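Local coordinates for protein tryptophan synthase alpha chain (Chlamydia trachomatis, PDB 6V82) that probably cleaves indoleglycerol phosphate to indole and glyceraldehyde 3-phosphate, as the alpha subunit of tryptophan synthase, at residues G16-G21 / I29-A34; N56-V61 / F230-T235; R104-L109 / F138-A143. All blocks are in the same frame, centred on the assembly; numbering follows the deposited sequence.

Contact 1 (G16-G21 / I29-A34); sequences GYLTAG and IEAAKA
Leu18 reaches Ala31 and Ala32 because its first torsion sets CG opposite the carbonyl carbon (chi1 -72°), while an extended chi2 of 177° carries CD1 outward from strand 13-19. The strand and helix 25-37 are the first two elements of the beta-alpha-beta unit that ends in strand 42-46, part of the TIM barrel. The whole contact rests on one methyl group. Leu18 CD1 lies 3.7 Å from Ala31 CB, with Ala32 CB farther off, at 4.3 Å from the same carbon. Both partners are alanines, whose short side chains are consistent with so close an approach of the leucine tip to the helix backbone; the buried surface, 97 Å² in all, is small. Side chains alternate along the strand, so Tyr17 and Thr19 lie on the face that Leu18 does not use. There Tyr17 OH and Thr19 OG1 form a hydrogen bond of 3.0 Å, and His63 and Ser62 of helix 57-68 add bonds to the two hydroxyls. The backbone of Leu18 is bonded to Glu44 and Gly46 of the adjoining parallel strand. Glu44, a predicted proton acceptor, has its side chain about 7 Å from that of Leu18, which leaves its strand on the helix side; Tyr17, from the other face, touches Glu44. The shortest approach between the segments involves the helix main chain: Leu18 CD1 stands 3.6 Å from Ala32 N.

Contact 2 (N56-V61 / F230-T235); sequences NPEIQV and FVHQTT
Glu58 and Ile59 are the residues of 56-61 that meet Val231 and His232 across the contact, and Asn56 opens the helix that carries them. As its N-cap, Asn56 accepts a hydrogen bond at OD1 from Glu58 N, 3.0 Å away and above the plane of the amide carbonyl. Pro57 packs on the backbone of a different protein in the assembly. Glu58 has a chain bent at chi2 (-96°), which brings its carboxylate to the neighbouring helix. His232 ND1 donates to Glu58 OE1 at 2.7 Å and nearly straight, 176° at the hydrogen. The oxygen sits in the plane of the imidazole, at its edge, yet the nitrogen approaches from above the carboxylate plane; the two flat groups are inclined by 48°. Glu58 OE2 lies near the base of the same side chain, 3.4 Å from His232 CB. Next, Ile59 sets CD1 against Val231, 4.0 Å from CG1 and almost as near CG2, the side chains crossing at about a right angle. Ile59 also approaches Asp55, a predicted proton acceptor. Gln60 packs on a basic side chain and Val61 on the backbone of the other protein. The axes of segments 57-61 and 230-235 come within 10.1 Å. Helices 57-68 and 229-236 thus join through one polar and one buried apolar pair beside the predicted active site of a TIM barrel, marked by a His-carboxylate hydrogen bond.

Contact 3 (R104-L109 / F138-A143); sequences RDLDYL and FEDLLA
Asp140 is met mainly at its CB methylene by two leucines of the facing helix. Leu106 CD1 approaches it at 3.6 Å from Asp140 CB, and Leu109 CD1 meets the same carbon at 3.7 Å. The Leu109 side chain crosses that of Asp140 at about a right angle, that of Leu106 more obliquely. As a secondary contact, Leu106 CD1 alone also passes along the carboxylate, 3.9 Å from Asp140 OD2; no hydrogen bond crosses between the segments. Deeper in, the second branch of Leu109 makes the purely apolar step: its CD2 is 4.2 Å from Leu141 CD2. The CA–CB bond of Leu141 points away from the partner helix, but the end of its side chain turns back toward it.

The leucines lie in the first turn of their helix, which begins with a cap. Leu106 has CG opposite its backbone N (chi1 -170°), which sends CD1 across to Asp140. Just before it, Asp105 is the N-cap: Tyr108 N donates to Asp105 OD1 at 3.1 Å, meeting the carboxylate from above its plane. Still within 104-109, Arg104 lays CD 3.7 Å above the ring of Tyr108, over its centre, and Tyr108 OH bonds to the backbone of Ser73.

Farther out, Arg104 NH2 donates to the backbone of a different protein in the assembly, and a basic side chain of that protein lies at long range from Asp140 OD2, a weak attraction at most. Helices 106-115 and 136-144, which flank strand 119-122 in sequence, pack here on the outside of the barrel: Tyr108 leans on helix 73-84 on one side, while Phe138, Leu141 and Leu142 on the other rest on Pro148 of strand 147-153.

From the N terminus, contact 1 comes first and closes the shortest loop, only 7 residues between strand 13-19 and helix 25-37. Contact 2 then opens at helix 57-68 and closes at helix 229-236, with 168 residues between its segments, so it spans most of the barrel. Contact 3 is nested inside that loop, joining helices 106-115 and 136-144 across 28 residues; none of the loops cross. Contacts 1 and 2 touch, Tyr17 CD2 lying 3.6 Å from Val231 CG2, so the first strand bears on the late helix. Contact 3 stands apart, its nearest atoms about 9 Å from contact 1 and about 17 Å from contact 2.

Contact 1 (G16-G21 / I29-A34)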
loop_
_atom_site.group_PDB
_atom_site.type_symbol
_atom_site.label_atom_id
_atom_site.label_comp_id
_atom_site.label_asym_id
_atom_site.label_seq_id
_atom_site.Cartn_x
_atom_site.Cartn_y
_atom_site.Cartn_z
ATOM N N GLY A 16 3.739 30.093 -44.283
ATOM C CA GLY A 16 4.770 29.985 -43.271
ATOM C C GLY A 16 4.231 30.235 -41.878
ATOM O O GLY A 16 3.543 31.236 -41.645
ATOM N N TYR A 17 4.526 29.326 -40.949
ATOM C CA TYR A 17 4.062 29.440 -39.574
ATOM C C TYR A 17 5.093 30.142 -38.702
ATOM O O TYR A 17 6.290 29.857 -38.789
ATOM C CB TYR A 17 3.773 28.067 -38.965
ATOM C CG TYR A 17 3.382 28.183 -37.512
ATOM C CD1 TYR A 17 2.081 28.503 -37.153
ATOM C CD2 TYR A 17 4.320 28.007 -36.497
ATOM C CE1 TYR A 17 1.723 28.628 -35.825
ATOM C CE2 TYR A 17 3.972 28.128 -35.175
ATOM C CZ TYR A 17 2.675 28.442 -34.838
ATOM O OH TYR A 17 2.321 28.576 -33.508
ATOM N N LEU A 18 4.609 31.033 -37.841
ATOM C CA LEU A 18 5.389 31.598 -36.747
ATOM C C LEU A 18 4.520 31.686 -35.501
ATOM O O LEU A 18 3.321 31.975 -35.582
ATOM C CB LEU A 18 5.913 33.005 -37.049
ATOM C CG LEU A 18 7.034 33.180 -38.050
ATOM C CD1 LEU A 18 7.315 34.675 -38.217
ATOM C CD2 LEU A 18 8.264 32.435 -37.583
ATOM N N THR A 19 5.137 31.482 -34.341
ATOM C CA THR A 19 4.456 31.690 -33.067
ATOM C C THR A 19 4.560 33.161 -32.675
ATOM O O THR A 19 5.655 33.661 -32.393
ATOM C CB THR A 19 5.049 30.812 -31.977
ATOM O OG1 THR A 19 4.920 29.429 -32.340
ATOM C CG2 THR A 19 4.327 31.075 -30.663
ATOM N N ALA A 20 3.421 33.852 -32.646
ATOM C CA ALA A 20 3.393 35.223 -32.158
ATOM C C ALA A 20 3.996 35.308 -30.760
ATOM O O ALA A 20 3.593 34.575 -29.852
ATOM C CB ALA A 20 1.954 35.747 -32.141
ATOM N N GLY A 21 4.965 36.204 -30.587
ATOM C CA GLY A 21 5.528 36.471 -29.284
ATOM C C GLY A 21 6.694 35.589 -28.889
ATOM O O GLY A 21 7.320 35.845 -27.851
ATOM N N ILE A 29 7.934 40.440 -35.230
ATOM C CA ILE A 29 7.748 41.307 -36.383
ATOM C C ILE A 29 8.925 41.174 -37.332
ATOM O O ILE A 29 8.748 41.098 -38.553
ATOM C CB ILE A 29 7.554 42.766 -35.933
ATOM C CG1 ILE A 29 6.267 42.906 -35.125
ATOM C CG2 ILE A 29 7.557 43.691 -37.136
ATOM C CD1 ILE A 29 6.175 44.217 -34.378
ATOM N N GLU A 30 10.144 41.139 -36.785
ATOM C CA GLU A 30 11.332 40.939 -37.614
ATOM C C GLU A 30 11.276 39.607 -38.349
ATOM O O GLU A 30 11.564 39.546 -39.546
ATOM C CB GLU A 30 12.599 41.023 -36.764
ATOM C CG GLU A 30 12.957 42.430 -36.385
ATOM C CD GLU A 30 12.730 43.400 -37.531
ATOM O OE1 GLU A 30 11.810 44.245 -37.423
ATOM O OE2 GLU A 30 13.462 43.306 -38.546
ATOM N N ALA A 31 10.900 38.525 -37.651
ATOM C CA ALA A 31 10.861 37.222 -38.308
ATOM C C ALA A 31 9.838 37.216 -39.442
ATOM O O ALA A 31 10.116 36.706 -40.538
ATOM C CB ALA A 31 10.568 36.112 -37.293
ATOM N N ALA A 32 8.669 37.828 -39.212
ATOM C CA ALA A 32 7.651 37.917 -40.252
ATOM C C ALA A 32 8.166 38.672 -41.474
ATOM O O ALA A 32 7.961 38.230 -42.612
ATOM C CB ALA A 32 6.395 38.576 -39.692
ATOM N N LYS A 33 8.846 39.809 -41.265
ATOM C CA LYS A 33 9.470 40.499 -42.392
ATOM C C LYS A 33 10.416 39.571 -43.142
ATOM O O LYS A 33 10.419 39.538 -44.376
ATOM C CB LYS A 33 10.240 41.735 -41.923
ATOM C CG LYS A 33 9.400 42.923 -41.498
ATOM C CD LYS A 33 10.302 44.114 -41.177
ATOM C CE LYS A 33 9.696 45.008 -40.087
ATOM N NZ LYS A 33 10.530 46.226 -39.816
ATOM N N ALA A 34 11.227 38.808 -42.402
ATOM C CA ALA A 34 12.227 37.949 -43.026
ATOM C C ALA A 34 11.572 36.877 -43.887
ATOM O O ALA A 34 12.088 36.531 -44.962
ATOM C CB ALA A 34 13.111 37.320 -41.948
#

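Contact 2 (N56-V61 / F230-T235)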
loop_
_atom_site.group_PDB
_atom_site.type_symbol
_atom_site.label_atom_id
_atom_site.label_comp_id
_atom_site.label_asym_id
_atom_site.label_seq_id
_atom_site.Cartn_x
_atom_site.Cartn_y
_atom_site.Cartn_z
ATOM N N ASN A 56 2.651 19.556 -32.511
ATOM C CA ASN A 56 3.781 18.695 -32.219
ATOM C C ASN A 56 4.683 19.363 -31.176
ATOM O O ASN A 56 4.585 20.569 -30.939
ATOM C CB ASN A 56 4.533 18.356 -33.508
ATOM C CG ASN A 56 5.533 19.406 -33.895
ATOM O OD1 ASN A 56 6.691 19.356 -33.490
ATOM N ND2 ASN A 56 5.101 20.356 -34.699
ATOM N N PRO A 57 5.539 18.585 -30.505
ATOM C CA PRO A 57 6.295 19.138 -29.363
ATOM C C PRO A 57 7.094 20.400 -29.675
ATOM O O PRO A 57 7.204 21.287 -28.818
ATOM C CB PRO A 57 7.215 17.972 -28.976
ATOM C CG PRO A 57 6.505 16.765 -29.453
ATOM C CD PRO A 57 5.822 17.156 -30.713
ATOM N N GLU A 58 7.672 20.493 -30.874
ATOM C CA GLU A 58 8.418 21.682 -31.263
ATOM C C GLU A 58 7.570 22.928 -31.094
ATOM O O GLU A 58 8.021 23.942 -30.551
ATOM C CB GLU A 58 8.879 21.554 -32.716
ATOM C CG GLU A 58 10.262 20.959 -32.914
ATOM C CD GLU A 58 11.328 22.026 -33.063
ATOM O OE1 GLU A 58 12.523 21.712 -32.869
ATOM O OE2 GLU A 58 10.967 23.183 -33.372
ATOM N N ILE A 59 6.325 22.863 -31.562
ATOM C CA ILE A 59 5.436 24.008 -31.483
ATOM C C ILE A 59 4.935 24.198 -30.058
ATOM O O ILE A 59 4.699 25.334 -29.619
ATOM C CB ILE A 59 4.295 23.813 -32.495
ATOM C CG1 ILE A 59 4.894 23.600 -33.890
ATOM C CG2 ILE A 59 3.358 25.000 -32.498
ATOM C CD1 ILE A 59 5.915 24.662 -34.297
ATOM N N GLN A 60 4.779 23.102 -29.309
ATOM C CA GLN A 60 4.410 23.208 -27.901
ATOM C C GLN A 60 5.437 24.042 -27.138
ATOM O O GLN A 60 5.079 25.007 -26.455
ATOM C CB GLN A 60 4.259 21.807 -27.293
ATOM C CG GLN A 60 3.499 21.760 -25.970
ATOM C CD GLN A 60 2.502 20.594 -25.884
ATOM O OE1 GLN A 60 1.493 20.672 -25.171
ATOM N NE2 GLN A 60 2.786 19.510 -26.608
ATOM N N VAL A 61 6.728 23.708 -27.283
ATOM C CA VAL A 61 7.789 24.455 -26.603
ATOM C C VAL A 61 7.864 25.900 -27.102
ATOM O O VAL A 61 8.177 26.819 -26.330
ATOM C CB VAL A 61 9.130 23.718 -26.770
ATOM C CG1 VAL A 61 10.280 24.578 -26.312
ATOM C CG2 VAL A 61 9.102 22.438 -25.972
ATOM N N PHE A 230 10.588 26.900 -39.816
ATOM C CA PHE A 230 10.914 28.271 -39.428
ATOM C C PHE A 230 11.069 28.396 -37.916
ATOM O O PHE A 230 12.050 28.969 -37.427
ATOM C CB PHE A 230 9.838 29.232 -39.940
ATOM C CG PHE A 230 9.769 29.327 -41.446
ATOM C CD1 PHE A 230 10.928 29.422 -42.203
ATOM C CD2 PHE A 230 8.546 29.314 -42.102
ATOM C CE1 PHE A 230 10.864 29.507 -43.590
ATOM C CE2 PHE A 230 8.477 29.399 -43.486
ATOM C CZ PHE A 230 9.639 29.493 -44.231
ATOM N N VAL A 231 10.103 27.868 -37.158
ATOM C CA VAL A 231 10.190 27.905 -35.699
ATOM C C VAL A 231 11.469 27.221 -35.231
ATOM O O VAL A 231 12.224 27.755 -34.408
ATOM C CB VAL A 231 8.941 27.258 -35.070
ATOM C CG1 VAL A 231 9.161 26.967 -33.584
ATOM C CG2 VAL A 231 7.730 28.152 -35.267
ATOM N N HIS A 232 11.736 26.035 -35.766
ATOM C CA HIS A 232 12.930 25.301 -35.367
ATOM C C HIS A 232 14.193 26.099 -35.673
ATOM O O HIS A 232 15.150 26.087 -34.891
ATOM C CB HIS A 232 12.957 23.948 -36.070
ATOM C CG HIS A 232 14.206 23.172 -35.830
ATOM N ND1 HIS A 232 14.354 22.317 -34.760
ATOM C CD2 HIS A 232 15.370 23.125 -36.517
ATOM C CE1 HIS A 232 15.555 21.771 -34.800
ATOM N NE2 HIS A 232 16.193 22.245 -35.856
ATOM N N GLN A 233 14.203 26.816 -36.798
ATOM C CA GLN A 233 15.375 27.601 -37.161
ATOM C C GLN A 233 15.624 28.736 -36.168
ATOM O O GLN A 233 16.784 29.055 -35.881
ATOM C CB GLN A 233 15.223 28.134 -38.592
ATOM C CG GLN A 233 16.338 29.062 -39.058
ATOM C CD GLN A 233 17.736 28.475 -38.860
ATOM O OE1 GLN A 233 17.929 27.259 -38.900
ATOM N NE2 GLN A 233 18.718 29.345 -38.642
ATOM N N THR A 234 14.568 29.338 -35.609
ATOM C CA THR A 234 14.805 30.392 -34.630
ATOM C C THR A 234 15.501 29.848 -33.389
ATOM O O THR A 234 16.134 30.614 -32.660
ATOM C CB THR A 234 13.498 31.113 -34.244
ATOM O OG1 THR A 234 12.666 30.260 -33.451
ATOM C CG2 THR A 234 12.722 31.573 -35.487
ATOM N N THR A 235 15.431 28.542 -33.149
ATOM C CA THR A 235 16.152 27.945 -32.032
ATOM C C THR A 235 17.586 27.556 -32.380
ATOM O O THR A 235 18.401 27.378 -31.465
ATOM C CB THR A 235 15.417 26.701 -31.517
ATOM O OG1 THR A 235 15.585 25.622 -32.448
ATOM C CG2 THR A 235 13.926 26.996 -31.327
#

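Contact 3 (R104-L109 / F138-A143)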
loop_
_atom_site.group_PDB
_atom_site.type_symbol
_atom_site.label_atom_id
_atom_site.label_comp_id
_atom_site.label_asym_id
_atom_site.label_seq_id
_atom_site.Cartn_x
_atom_site.Cartn_y
_atom_site.Cartn_z
ATOM N N ARG A 104 -12.247 36.269 -25.308
ATOM C CA ARG A 104 -12.377 37.627 -25.813
ATOM C C ARG A 104 -13.828 37.851 -26.242
ATOM O O ARG A 104 -14.701 37.013 -26.013
ATOM C CB ARG A 104 -11.389 37.866 -26.956
ATOM C CG ARG A 104 -9.926 37.587 -26.610
ATOM C CD ARG A 104 -9.229 38.792 -25.965
ATOM N NE ARG A 104 -9.904 39.292 -24.761
ATOM C CZ ARG A 104 -9.702 38.819 -23.532
ATOM N NH1 ARG A 104 -10.355 39.338 -22.505
ATOM N NH2 ARG A 104 -8.848 37.821 -23.328
ATOM N N ASP A 105 -14.112 38.973 -26.880
ATOM C CA ASP A 105 -15.474 39.266 -27.295
ATOM C C ASP A 105 -15.504 39.616 -28.778
ATOM O O ASP A 105 -14.481 39.582 -29.476
ATOM C CB ASP A 105 -16.073 40.405 -26.468
ATOM C CG ASP A 105 -15.230 41.655 -26.507
ATOM O OD1 ASP A 105 -14.129 41.623 -27.109
ATOM O OD2 ASP A 105 -15.671 42.675 -25.932
ATOM N N LEU A 106 -16.702 39.974 -29.252
ATOM C CA LEU A 106 -16.863 40.323 -30.657
ATOM C C LEU A 106 -15.992 41.515 -31.025
ATOM O O LEU A 106 -15.435 41.576 -32.132
ATOM C CB LEU A 106 -18.330 40.613 -30.961
ATOM C CG LEU A 106 -18.642 40.765 -32.444
ATOM C CD1 LEU A 106 -18.254 39.497 -33.191
ATOM C CD2 LEU A 106 -20.106 41.064 -32.619
ATOM N N ASP A 107 -15.837 42.462 -30.095
ATOM C CA ASP A 107 -15.056 43.655 -30.398
ATOM C C ASP A 107 -13.595 43.311 -30.638
ATOM O O ASP A 107 -12.929 43.941 -31.464
ATOM C CB ASP A 107 -15.182 44.678 -29.274
ATOM C CG ASP A 107 -14.377 45.927 -29.555
ATOM O OD1 ASP A 107 -14.807 46.740 -30.412
ATOM O OD2 ASP A 107 -13.296 46.075 -28.940
ATOM N N TYR A 108 -13.073 42.313 -29.926
ATOM C CA TYR A 108 -11.691 41.923 -30.159
ATOM C C TYR A 108 -11.517 41.356 -31.559
ATOM O O TYR A 108 -10.483 41.574 -32.201
ATOM C CB TYR A 108 -11.237 40.920 -29.109
ATOM C CG TYR A 108 -9.783 40.551 -29.249
ATOM C CD1 TYR A 108 -8.785 41.422 -28.832
ATOM C CD2 TYR A 108 -9.404 39.333 -29.819
ATOM C CE1 TYR A 108 -7.445 41.085 -28.968
ATOM C CE2 TYR A 108 -8.076 38.990 -29.955
ATOM C CZ TYR A 108 -7.106 39.870 -29.527
ATOM O OH TYR A 108 -5.785 39.529 -29.653
ATOM N N LEU A 109 -12.525 40.636 -32.058
ATOM C CA LEU A 109 -12.453 40.140 -33.430
ATOM C C LEU A 109 -12.363 41.290 -34.426
ATOM O O LEU A 109 -11.556 41.247 -35.363
ATOM C CB LEU A 109 -13.663 39.263 -33.736
ATOM C CG LEU A 109 -13.718 37.943 -32.970
ATOM C CD1 LEU A 109 -14.950 37.163 -33.386
ATOM C CD2 LEU A 109 -12.435 37.121 -33.177
ATOM N N PHE A 138 -18.091 31.006 -35.411
ATOM C CA PHE A 138 -17.940 31.140 -36.859
ATOM C C PHE A 138 -18.872 32.218 -37.392
ATOM O O PHE A 138 -18.518 32.958 -38.317
ATOM C CB PHE A 138 -18.205 29.811 -37.571
ATOM C CG PHE A 138 -17.139 28.780 -37.354
ATOM C CD1 PHE A 138 -15.810 29.145 -37.266
ATOM C CD2 PHE A 138 -17.473 27.439 -37.221
ATOM C CE1 PHE A 138 -14.835 28.192 -37.059
ATOM C CE2 PHE A 138 -16.502 26.486 -37.016
ATOM C CZ PHE A 138 -15.181 26.865 -36.934
ATOM N N GLU A 139 -20.069 32.317 -36.817
ATOM C CA GLU A 139 -20.953 33.423 -37.152
ATOM C C GLU A 139 -20.274 34.752 -36.845
ATOM O O GLU A 139 -20.257 35.662 -37.681
ATOM C CB GLU A 139 -22.267 33.281 -36.386
ATOM C CG GLU A 139 -23.501 33.535 -37.227
ATOM C CD GLU A 139 -23.725 32.470 -38.287
ATOM O OE1 GLU A 139 -23.832 31.275 -37.922
ATOM O OE2 GLU A 139 -23.795 32.835 -39.484
ATOM N N ASP A 140 -19.659 34.853 -35.662
ATOM C CA ASP A 140 -18.972 36.079 -35.261
ATOM C C ASP A 140 -17.857 36.444 -36.236
ATOM O O ASP A 140 -17.658 37.629 -36.539
ATOM C CB ASP A 140 -18.415 35.930 -33.842
ATOM C CG ASP A 140 -19.492 36.067 -32.750
ATOM O OD1 ASP A 140 -20.700 36.124 -33.076
ATOM O OD2 ASP A 140 -19.122 36.114 -31.553
ATOM N N LEU A 141 -17.114 35.446 -36.734
ATOM C CA LEU A 141 -16.068 35.705 -37.724
ATOM C C LEU A 141 -16.659 36.292 -38.995
ATOM O O LEU A 141 -16.168 37.304 -39.517
ATOM C CB LEU A 141 -15.310 34.420 -38.062
ATOM C CG LEU A 141 -14.311 33.853 -37.057
ATOM C CD1 LEU A 141 -13.551 32.696 -37.700
ATOM C CD2 LEU A 141 -13.350 34.917 -36.584
ATOM N N LEU A 142 -17.716 35.659 -39.511
ATOM C CA LEU A 142 -18.351 36.146 -40.728
ATOM C C LEU A 142 -18.894 37.548 -40.535
ATOM O O LEU A 142 -18.806 38.383 -41.439
ATOM C CB LEU A 142 -19.468 35.201 -41.147
ATOM C CG LEU A 142 -18.993 33.861 -41.684
ATOM C CD1 LEU A 142 -20.177 33.069 -42.193
ATOM C CD2 LEU A 142 -17.992 34.102 -42.784
ATOM N N ALA A 143 -19.443 37.829 -39.349
ATOM C CA ALA A 143 -20.074 39.121 -39.102
ATOM C C ALA A 143 -19.073 40.265 -39.193
ATOM O O ALA A 143 -19.447 41.381 -39.568
ATOM C CB ALA A 143 -20.759 39.119 -37.734
#